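Intracellular exo-alpha-(1->5)-L-arabinofuranosidase (Bifidobacterium longum, PDB 2Y2W) hydrolyses terminal alpha-(1->5)-linked L-arabinofuranosyl residues from branched and debranched arabinans and acts on wheat arabinoxylan, helping to degrade plant cell walls. Local coordinates at residues 112-117 / 218-223. Sequence-based numbering, arbitrary orientation.
Sequences GGNFVS and GPWQVG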
ATOM      1  N   GLY D 112     -13.203   3.104  17.388  1.00 22.08           N
ATOM      2  CA  GLY D 112     -11.903   3.669  17.743  1.00 21.65           C
ATOM      3  C   GLY D 112     -11.587   4.974  17.028  1.00 21.26           C
ATOM      4  O   GLY D 112     -12.316   5.379  16.131  1.00 21.19           O
ATOM      5  N   GLY D 113     -10.501   5.640  17.420  1.00 20.99           N
ATOM      6  CA  GLY D 113      -9.617   5.178  18.490  1.00 20.70           C
ATOM      7  C   GLY D 113      -8.482   4.318  17.980  1.00 20.59           C
ATOM      8  O   GLY D 113      -8.607   3.672  16.938  1.00 20.69           O
ATOM      9  N   ASN D 114      -7.378   4.307  18.722  1.00 20.40           N
ATOM     10  CA  ASN D 114      -6.189   3.524  18.372  1.00 20.27           C
ATOM     11  C   ASN D 114      -6.489   2.071  18.016  1.00 20.09           C
ATOM     12  O   ASN D 114      -5.806   1.476  17.177  1.00 20.16           O
ATOM     13  CB  ASN D 114      -5.167   3.572  19.508  1.00 20.32           C
ATOM     14  CG  ASN D 114      -4.701   4.976  19.816  1.00 20.81           C
ATOM     15  OD1 ASN D 114      -5.020   5.922  19.096  1.00 21.26           O
ATOM     16  ND2 ASN D 114      -3.939   5.121  20.894  1.00 21.61           N
ATOM     17  N   PHE D 115      -7.514   1.519  18.660  1.00 19.74           N
ATOM     18  CA  PHE D 115      -7.968   0.148  18.437  1.00 19.42           C
ATOM     19  C   PHE D 115      -8.198  -0.169  16.959  1.00 19.42           C
ATOM     20  O   PHE D 115      -7.776  -1.217  16.480  1.00 19.41           O
ATOM     21  CB  PHE D 115      -9.245  -0.122  19.257  1.00 19.16           C
ATOM     22  CG  PHE D 115      -9.918  -1.428  18.936  1.00 18.19           C
ATOM     23  CD1 PHE D 115      -9.431  -2.625  19.452  1.00 17.95           C
ATOM     24  CD2 PHE D 115     -11.042  -1.462  18.118  1.00 17.39           C
ATOM     25  CE1 PHE D 115     -10.056  -3.841  19.156  1.00 17.34           C
ATOM     26  CE2 PHE D 115     -11.672  -2.670  17.815  1.00 17.01           C
ATOM     27  CZ  PHE D 115     -11.177  -3.861  18.336  1.00 16.81           C
ATOM     28  N   VAL D 116      -8.856   0.748  16.251  1.00 19.69           N
ATOM     29  CA  VAL D 116      -9.317   0.520  14.873  1.00 19.81           C
ATOM     30  C   VAL D 116      -8.186   0.347  13.846  1.00 20.22           C
ATOM     31  O   VAL D 116      -8.383  -0.299  12.815  1.00 20.28           O
ATOM     32  CB  VAL D 116     -10.328   1.623  14.415  1.00 19.70           C
ATOM     33  CG1 VAL D 116      -9.617   2.920  14.054  1.00 19.70           C
ATOM     34  CG2 VAL D 116     -11.182   1.141  13.252  1.00 19.44           C
ATOM     35  N   SER D 117      -7.010   0.901  14.147  1.00 20.52           N
ATOM     36  CA  SER D 117      -5.861   0.860  13.236  1.00 20.90           C
ATOM     37  C   SER D 117      -5.293  -0.542  12.966  1.00 21.07           C
ATOM     38  O   SER D 117      -4.558  -0.738  11.997  1.00 21.08           O
ATOM     39  CB  SER D 117      -4.757   1.800  13.725  1.00 20.85           C
ATOM     40  OG  SER D 117      -5.154   3.151  13.571  1.00 21.23           O
ATOM     41  N   GLY D 218      -0.167  10.565  14.740  1.00 28.63           N
ATOM     42  CA  GLY D 218       0.499  10.109  15.956  1.00 28.60           C
ATOM     43  C   GLY D 218       1.441   8.950  15.689  1.00 28.57           C
ATOM     44  O   GLY D 218       1.035   7.956  15.090  1.00 28.63           O
ATOM     45  N   PRO D 219       2.711   9.073  16.122  1.00 28.51           N
ATOM     46  CA  PRO D 219       3.707   8.001  15.957  1.00 28.42           C
ATOM     47  C   PRO D 219       3.443   6.762  16.826  1.00 28.28           C
ATOM     48  O   PRO D 219       4.169   5.771  16.717  1.00 28.45           O
ATOM     49  CB  PRO D 219       5.025   8.674  16.364  1.00 28.45           C
ATOM     50  CG  PRO D 219       4.760  10.146  16.262  1.00 28.51           C
ATOM     51  CD  PRO D 219       3.326  10.303  16.652  1.00 28.53           C
ATOM     52  N   TRP D 220       2.417   6.824  17.674  1.00 27.93           N
ATOM     53  CA  TRP D 220       1.970   5.671  18.462  1.00 27.58           C
ATOM     54  C   TRP D 220       0.959   4.813  17.687  1.00 27.31           C
ATOM     55  O   TRP D 220       0.639   3.693  18.096  1.00 27.13           O
ATOM     56  CB  TRP D 220       1.347   6.137  19.781  1.00 27.53           C
ATOM     57  CG  TRP D 220       0.198   7.077  19.582  1.00 27.84           C
ATOM     58  CD1 TRP D 220      -1.117   6.744  19.399  1.00 28.07           C
ATOM     59  CD2 TRP D 220       0.260   8.508  19.526  1.00 28.09           C
ATOM     60  NE1 TRP D 220      -1.875   7.878  19.237  1.00 28.10           N
ATOM     61  CE2 TRP D 220      -1.057   8.974  19.313  1.00 28.25           C
ATOM     62  CE3 TRP D 220       1.302   9.441  19.640  1.00 28.21           C
ATOM     63  CZ2 TRP D 220      -1.364  10.337  19.210  1.00 28.76           C
ATOM     64  CZ3 TRP D 220       0.999  10.795  19.538  1.00 28.49           C
ATOM     65  CH2 TRP D 220      -0.325  11.230  19.325  1.00 29.01           C
ATOM     66  N   GLN D 221       0.460   5.353  16.575  1.00 26.97           N
ATOM     67  CA  GLN D 221      -0.596   4.717  15.796  1.00 26.72           C
ATOM     68  C   GLN D 221      -0.046   3.653  14.854  1.00 26.72           C
ATOM     69  O   GLN D 221       0.967   3.865  14.181  1.00 26.85           O
ATOM     70  CB  GLN D 221      -1.362   5.771  14.997  1.00 26.75           C
ATOM     71  CG  GLN D 221      -2.764   5.361  14.578  1.00 26.61           C
ATOM     72  CD  GLN D 221      -3.750   5.325  15.738  1.00 26.99           C
ATOM     73  OE1 GLN D 221      -4.733   4.585  15.701  1.00 26.60           O
ATOM     74  NE2 GLN D 221      -3.494   6.129  16.772  1.00 26.57           N
ATOM     75  N   VAL D 222      -0.724   2.510  14.807  1.00 26.48           N
ATOM     76  CA  VAL D 222      -0.339   1.423  13.920  1.00 26.25           C
ATOM     77  C   VAL D 222      -0.502   1.880  12.473  1.00 26.37           C
ATOM     78  O   VAL D 222      -1.592   2.280  12.057  1.00 26.38           O
ATOM     79  CB  VAL D 222      -1.150   0.133  14.199  1.00 26.16           C
ATOM     80  CG1 VAL D 222      -0.751  -0.983  13.239  1.00 25.80           C
ATOM     81  CG2 VAL D 222      -0.947  -0.318  15.634  1.00 25.80           C
ATOM     82  N   GLY D 223       0.598   1.845  11.727  1.00 26.43           N
ATOM     83  CA  GLY D 223       0.616   2.288  10.337  1.00 26.46           C
ATOM     84  C   GLY D 223       0.494   3.793  10.202  1.00 26.59           C
ATOM     85  O   GLY D 223      -0.196   4.283   9.310  1.00 26.60           O
TER
HETATM   86  O   HOH W   1      -3.059   2.072  16.830  1.00 22.04           O
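Polar, side-chain-to-side-chain bonding through Gln221 joins 112-117 and 218-223, segments of the loops that follow barrel strands 107-110 and 209-212. A glutamine suits the place because its amide both gives and accepts. Gln221 NE2 donates to Asn114 OD1 at 2.8 Å through a nearly straight N-H...O bond (169°); OD1 lies in the plane of the glutamine amide, whereas NE2 stands well above the asparagine's carbonyl plane. At the other end a serine suits because its short hydroxyl side chain, with CB pointing toward 218-223, lets Ser117 OG donate along an in-plane lone pair of Gln221 OE1 at 2.6 Å. OE1 also accepts from Asn214 ND2; with NE2 tied to Asn114, these bonds at both ends probably hold the amide in one rotation. The chain reaches both partners because CG is anti to the backbone N (chi1 -158°) and the chain then bends at chi2. A water bridges the backbones, donating to Asn114 O and accepting from Val222 N. Asn114 ND2 approaches Trp220 CD1 obliquely at 3.6 Å; a tryptophan suits, its indole flanking the asparagine amide while NE1 bonds Glu215 weakly. A leucine in place of Gln221 would probably leave Ser117 OG and Asn114 OD1 without these partners and the asparagine amide less firmly held. Asn114 and Asn214, which probably bind arabinofuranose, and Glu215, the probable proton donor/acceptor, place this network at the C-terminal mouth of a (beta/alpha)8 barrel, the active-site end in glycoside hydrolase family 51.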